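Local coordinates for polycomb protein Sfmbt (Drosophila melanogaster, PDB 5J8Y) that pairs through its SAM domain with the SAM domain of Scm, a link thought to let PhoRC recruit the PRC1 complex to Polycomb response elements, at residues T8-V11 with Y12-S15; C27-F30 with S31-K34. One frame throughout, in Å; residues are numbered along the deposited sequence.

Contact 1 (T8-V11 with Y12-S15); sequences TWNV and YDVS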
ATOM      1  N   THR C   8      -7.130 -24.069   0.669  1.00 29.39           N
ATOM      2  CA  THR C   8      -7.331 -24.954   1.825  1.00 29.23           C
ATOM      3  C   THR C   8      -7.135 -24.231   3.173  1.00 28.96           C
ATOM      4  O   THR C   8      -7.619 -24.659   4.187  1.00 27.58           O
ATOM      5  CB  THR C   8      -6.388 -26.157   1.764  1.00 28.24           C
ATOM      6  OG1 THR C   8      -5.056 -25.723   1.990  1.00 29.60           O
ATOM      7  CG2 THR C   8      -6.512 -26.873   0.440  1.00 29.94           C
ATOM      8  N   TRP C   9      -6.417 -23.122   3.161  1.00 30.58           N
ATOM      9  CA  TRP C   9      -6.053 -22.440   4.399  1.00 28.37           C
ATOM     10  C   TRP C   9      -7.243 -22.015   5.292  1.00 29.82           C
ATOM     11  O   TRP C   9      -8.225 -21.497   4.825  1.00 30.49           O
ATOM     12  CB  TRP C   9      -5.297 -21.159   4.074  1.00 30.10           C
ATOM     13  CG  TRP C   9      -3.895 -21.273   3.475  1.00 31.76           C
ATOM     14  CD1 TRP C   9      -3.183 -22.396   3.161  1.00 32.04           C
ATOM     15  CD2 TRP C   9      -3.076 -20.176   3.116  1.00 29.64           C
ATOM     16  NE1 TRP C   9      -1.966 -22.053   2.632  1.00 32.91           N
ATOM     17  CE2 TRP C   9      -1.877 -20.690   2.603  1.00 31.48           C
ATOM     18  CE3 TRP C   9      -3.243 -18.802   3.181  1.00 29.04           C
ATOM     19  CZ2 TRP C   9      -0.872 -19.876   2.150  1.00 32.16           C
ATOM     20  CZ3 TRP C   9      -2.257 -18.019   2.761  1.00 30.51           C
ATOM     21  CH2 TRP C   9      -1.069 -18.545   2.258  1.00 31.06           C
ATOM     22  N   ASN C  10      -7.120 -22.220   6.595  1.00 29.27           N
ATOM     23  CA  ASN C  10      -8.046 -21.651   7.580  1.00 30.79           C
ATOM     24  C   ASN C  10      -7.552 -20.294   8.111  1.00 29.54           C
ATOM     25  O   ASN C  10      -6.588 -19.787   7.622  1.00 30.22           O
ATOM     26  CB  ASN C  10      -8.294 -22.612   8.740  1.00 28.65           C
ATOM     27  CG  ASN C  10      -7.025 -23.000   9.443  1.00 29.35           C
ATOM     28  OD1 ASN C  10      -6.090 -22.228   9.525  1.00 26.76           O
ATOM     29  ND2 ASN C  10      -6.994 -24.218   9.954  1.00 30.18           N
ATOM     30  N   VAL C  11      -8.224 -19.763   9.135  1.00 29.70           N
ATOM     31  CA  VAL C  11      -7.913 -18.471   9.706  1.00 31.18           C
ATOM     32  C   VAL C  11      -6.492 -18.464  10.255  1.00 31.67           C
ATOM     33  O   VAL C  11      -5.766 -17.504  10.098  1.00 30.90           O
ATOM     34  CB  VAL C  11      -8.836 -18.075  10.889  1.00 33.02           C
ATOM     35  CG1 VAL C  11      -8.465 -16.693  11.352  1.00 35.00           C
ATOM     36  CG2 VAL C  11     -10.301 -18.100  10.527  1.00 34.25           C
ATOM     37  N   TYR C  12      -6.114 -19.552  10.907  1.00 30.74           N
ATOM     38  CA  TYR C  12      -4.759 -19.716  11.413  1.00 31.23           C
ATOM     39  C   TYR C  12      -3.746 -19.766  10.292  1.00 28.89           C
ATOM     40  O   TYR C  12      -2.652 -19.279  10.427  1.00 30.88           O
ATOM     41  CB  TYR C  12      -4.638 -20.925  12.342  1.00 31.70           C
ATOM     42  CG  TYR C  12      -3.244 -21.132  12.912  1.00 31.41           C
ATOM     43  CD1 TYR C  12      -2.839 -20.505  14.072  1.00 32.27           C
ATOM     44  CD2 TYR C  12      -2.353 -21.969  12.295  1.00 32.57           C
ATOM     45  CE1 TYR C  12      -1.585 -20.710  14.578  1.00 33.03           C
ATOM     46  CE2 TYR C  12      -1.112 -22.180  12.786  1.00 31.73           C
ATOM     47  CZ  TYR C  12      -0.729 -21.551  13.922  1.00 33.46           C
ATOM     48  OH  TYR C  12       0.515 -21.769  14.378  1.00 37.38           O
ATOM     49  N   ASP C  13      -4.098 -20.391   9.190  1.00 29.97           N
ATOM     50  CA  ASP C  13      -3.194 -20.457   8.056  1.00 29.98           C
ATOM     51  C   ASP C  13      -2.885 -19.002   7.557  1.00 28.92           C
ATOM     52  O   ASP C  13      -1.773 -18.666   7.296  1.00 27.70           O
ATOM     53  CB  ASP C  13      -3.820 -21.279   6.942  1.00 30.38           C
ATOM     54  CG  ASP C  13      -3.747 -22.799   7.191  1.00 31.83           C
ATOM     55  OD1 ASP C  13      -2.650 -23.324   7.402  1.00 31.31           O
ATOM     56  OD2 ASP C  13      -4.794 -23.428   7.146  1.00 28.71           O
ATOM     57  N   VAL C  14      -3.904 -18.161   7.482  1.00 27.76           N
ATOM     58  CA  VAL C  14      -3.765 -16.780   7.022  1.00 28.66           C
ATOM     59  C   VAL C  14      -2.880 -15.968   7.985  1.00 30.49           C
ATOM     60  O   VAL C  14      -2.084 -15.152   7.580  1.00 30.88           O
ATOM     61  CB  VAL C  14      -5.156 -16.133   6.821  1.00 28.92           C
ATOM     62  CG1 VAL C  14      -5.043 -14.676   6.457  1.00 31.67           C
ATOM     63  CG2 VAL C  14      -5.954 -16.873   5.748  1.00 28.39           C
ATOM     64  N   SER C  15      -3.006 -16.231   9.270  1.00 30.72           N
ATOM     65  CA  SER C  15      -2.227 -15.507  10.270  1.00 31.93           C
ATOM     66  C   SER C  15      -0.735 -15.775  10.106  1.00 31.55           C
ATOM     67  O   SER C  15       0.076 -14.849  10.150  1.00 31.62           O
ATOM     68  CB  SER C  15      -2.674 -15.891  11.682  1.00 33.61           C
ATOM     69  OG  SER C  15      -3.915 -15.287  12.002  1.00 35.39           O
TER
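Asn10 and Asp13 hold each other by a reciprocal pair of side-chain-to-backbone bonds. The amide oxygen OD1 of Asn10 accepts from Asp13 N at 2.7 Å, the donor sitting almost in line with the C=O bond. In return Asp13 OD2 takes the N-H of Asn10, also at 2.7 Å and nearly straight (162°), through its anti lone pair. Asn10 can turn back over the helix start because its CG lies between the backbone N and the carbonyl carbon (chi1 58°). Amide and carboxylate planes end up only 20° apart. This exchange is a capping box, with Asn10 as N-cap of the first helix of the SAM domain, 11-20; it gives the N-H of Asp13, which has no preceding helical turn to bond to, an acceptor. Regular helical bonding begins at once, Val14 N reaching Asn10 O at 3.1 Å and Ser15 N reaching Val11 O. One residue further back, the CB of Trp9 lies 3.2 Å from the CB of Asp13, and the indole meets Val14 CG2 at its edge, CE3 being the nearest ring atom at 4.2 Å. Farther out, the indole meets the ring of Phe17, while the backbone of Trp9 is hydrogen-bonded to Gly37.

Contact 2 (C27-F30 with S31-K34); sequences CDTF and SRNK
Thr29 O is gripped twice by one residue, Asn33, which sends both its side-chain amide and its backbone N-H to the same oxygen. Asn33 ND2 donates at 2.7 Å and 165°, with the acceptor almost in the plane of the amide; Asn33 N donates at 3.1 Å from the opposite face of the carbonyl plane. The side-chain bond is possible because the CG of Asn33 stands beside its own backbone N (chi1 -70°), which turns the amide back along the helix, alongside the Thr29 side chain. There Thr29 CG2 lies 3.6 Å from Asn33 ND2. Asn33 is also where the backbone leaves helical angles, and a Schellman motif closes helix 27-32: Lys34, with positive phi, is its C-prime residue, Lys34 N bonds to Ser31 O at 2.8 Å, and Ile35 N returns to Phe30 O. One residue earlier than Asn33, Arg32 N bonds to Asp28 O, while the Arg32 side chain, bent at chi3 (-70°), folds back until one guanidinium face lies over that same carbonyl oxygen. A weak bond from Arg32 NH2 to Thr29 OG1 is less certain, as the model is crowded there. Leu51 of helix 45-51 packs against Thr29, Phe30 and Asn33. Were Thr29 an alanine, the methyl beside Asn33 ND2 and part of the packing on Leu51 would go, and a small gap is likely to open there, although the bond to the backbone oxygen would remain.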
ATOM      1  N   CYS C  27      -2.540  -9.577  11.706  1.00 32.45           N
ATOM      2  CA  CYS C  27      -3.094 -10.884  11.960  1.00 34.48           C
ATOM      3  C   CYS C  27      -4.370 -10.844  12.783  1.00 35.03           C
ATOM      4  O   CYS C  27      -5.332 -11.454  12.428  1.00 34.25           O
ATOM      5  CB  CYS C  27      -2.084 -11.719  12.725  1.00 32.09           C
ATOM      6  SG  CYS C  27      -0.519 -12.034  11.961  1.00 29.25           S
ATOM      7  N   ASP C  28      -4.385 -10.080  13.849  1.00 35.94           N
ATOM      8  CA  ASP C  28      -5.513 -10.092  14.755  1.00 39.91           C
ATOM      9  C   ASP C  28      -6.798  -9.553  14.108  1.00 40.37           C
ATOM     10  O   ASP C  28      -7.885 -10.099  14.325  1.00 39.53           O
ATOM     11  CB  ASP C  28      -5.221  -9.495  16.168  1.00 41.46           C
ATOM     12  CG  ASP C  28      -3.928 -10.070  16.882  1.00 42.53           C
ATOM     13  OD1 ASP C  28      -3.477 -11.162  16.573  1.00 39.59           O
ATOM     14  OD2 ASP C  28      -3.374  -9.389  17.797  1.00 41.89           O
ATOM     15  N   THR C  29      -6.686  -8.506  13.296  1.00 38.97           N
ATOM     16  CA  THR C  29      -7.847  -8.001  12.556  1.00 39.96           C
ATOM     17  C   THR C  29      -8.370  -9.041  11.562  1.00 37.71           C
ATOM     18  O   THR C  29      -9.553  -9.244  11.395  1.00 36.00           O
ATOM     19  CB  THR C  29      -7.572  -6.691  11.815  1.00 39.73           C
ATOM     20  OG1 THR C  29      -6.905  -5.771  12.682  1.00 39.81           O
ATOM     21  CG2 THR C  29      -8.825  -6.109  11.403  1.00 37.11           C
ATOM     22  N   PHE C  30      -7.434  -9.705  10.941  1.00 35.65           N
ATOM     23  CA  PHE C  30      -7.742 -10.708   9.977  1.00 36.21           C
ATOM     24  C   PHE C  30      -8.486 -11.894  10.657  1.00 36.99           C
ATOM     25  O   PHE C  30      -9.431 -12.422  10.126  1.00 36.08           O
ATOM     26  CB  PHE C  30      -6.486 -11.121   9.255  1.00 34.97           C
ATOM     27  CG  PHE C  30      -6.299 -10.431   7.941  1.00 36.46           C
ATOM     28  CD1 PHE C  30      -6.363  -9.083   7.869  1.00 36.36           C
ATOM     29  CD2 PHE C  30      -6.070 -11.136   6.785  1.00 33.82           C
ATOM     30  CE1 PHE C  30      -6.218  -8.428   6.663  1.00 37.23           C
ATOM     31  CE2 PHE C  30      -5.907 -10.485   5.592  1.00 35.24           C
ATOM     32  CZ  PHE C  30      -5.994  -9.138   5.528  1.00 35.17           C
ATOM     33  N   SER C  31      -8.019 -12.286  11.830  1.00 36.19           N
ATOM     34  CA  SER C  31      -8.635 -13.344  12.651  1.00 38.09           C
ATOM     35  C   SER C  31      -9.981 -12.990  13.150  1.00 39.10           C
ATOM     36  O   SER C  31     -10.906 -13.738  13.028  1.00 39.20           O
ATOM     37  CB  SER C  31      -7.791 -13.639  13.846  1.00 36.71           C
ATOM     38  OG  SER C  31      -6.686 -14.342  13.473  1.00 39.53           O
ATOM     39  N   ARG C  32     -10.100 -11.787  13.647  1.00 41.35           N
ATOM     40  CA  ARG C  32     -11.351 -11.337  14.182  1.00 42.50           C
ATOM     41  C   ARG C  32     -12.383 -11.354  13.109  1.00 41.40           C
ATOM     42  O   ARG C  32     -13.488 -11.715  13.364  1.00 43.48           O
ATOM     43  CB  ARG C  32     -11.235  -9.937  14.733  1.00 43.42           C
ATOM     44  CG  ARG C  32     -10.654  -9.799  16.104  1.00 47.49           C
ATOM     45  CD  ARG C  32     -10.712  -8.327  16.475  1.00 51.11           C
ATOM     46  NE  ARG C  32      -9.788  -7.553  15.692  1.00 48.03           N
ATOM     47  CZ  ARG C  32      -8.487  -7.576  15.897  1.00 46.29           C
ATOM     48  NH1 ARG C  32      -7.978  -8.301  16.837  1.00 46.61           N
ATOM     49  NH2 ARG C  32      -7.706  -6.874  15.163  1.00 46.16           N
ATOM     50  N   ASN C  33     -12.022 -10.966  11.909  1.00 37.50           N
ATOM     51  CA  ASN C  33     -12.942 -11.019  10.809  1.00 38.19           C
ATOM     52  C   ASN C  33     -13.010 -12.347  10.082  1.00 40.41           C
ATOM     53  O   ASN C  33     -13.625 -12.481   9.043  1.00 38.79           O
ATOM     54  CB  ASN C  33     -12.596  -9.943   9.833  1.00 36.86           C
ATOM     55  CG  ASN C  33     -12.883  -8.618  10.362  1.00 37.64           C
ATOM     56  OD1 ASN C  33     -14.001  -8.150  10.303  1.00 38.74           O
ATOM     57  ND2 ASN C  33     -11.875  -8.005  10.910  1.00 38.66           N
ATOM     58  N   LYS C  34     -12.367 -13.330  10.643  1.00 40.52           N
ATOM     59  CA  LYS C  34     -12.409 -14.634  10.090  1.00 39.08           C
ATOM     60  C   LYS C  34     -12.114 -14.645   8.621  1.00 37.60           C
ATOM     61  O   LYS C  34     -12.914 -14.985   7.787  1.00 38.70           O
ATOM     62  CB  LYS C  34     -13.733 -15.283  10.418  1.00 42.75           C
ATOM     63  CG  LYS C  34     -13.828 -15.729  11.863  1.00 44.88           C
ATOM     64  CD  LYS C  34     -15.030 -16.575  12.127  1.00 52.50           C
ATOM     65  CE  LYS C  34     -14.743 -18.073  12.119  1.00 59.01           C
ATOM     66  NZ  LYS C  34     -15.998 -18.849  12.349  1.00 58.88           N
TER

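How the contacts relate
From the N terminus, contact 1 turns the incoming loop into helix 11-20, and its segments adjoin, so it encloses no long loop. The chain then runs on to helix 27-32, whose C-terminal end is finished by contact 2. The two are in series, neither nested nor crossed: one shapes a helix start, the other a helix end. Their centres lie about 10 Å apart, and the helices pack directly, with Val14 CG1 3.7 Å from Phe30 CD2 and Val11 CG1 3.6 Å from Ser31 CA. Ser15 lies against both Ser31 and Cys27. Helix 45-51 adds a third element of the SAM bundle, meeting helix 27-32 around contact 2.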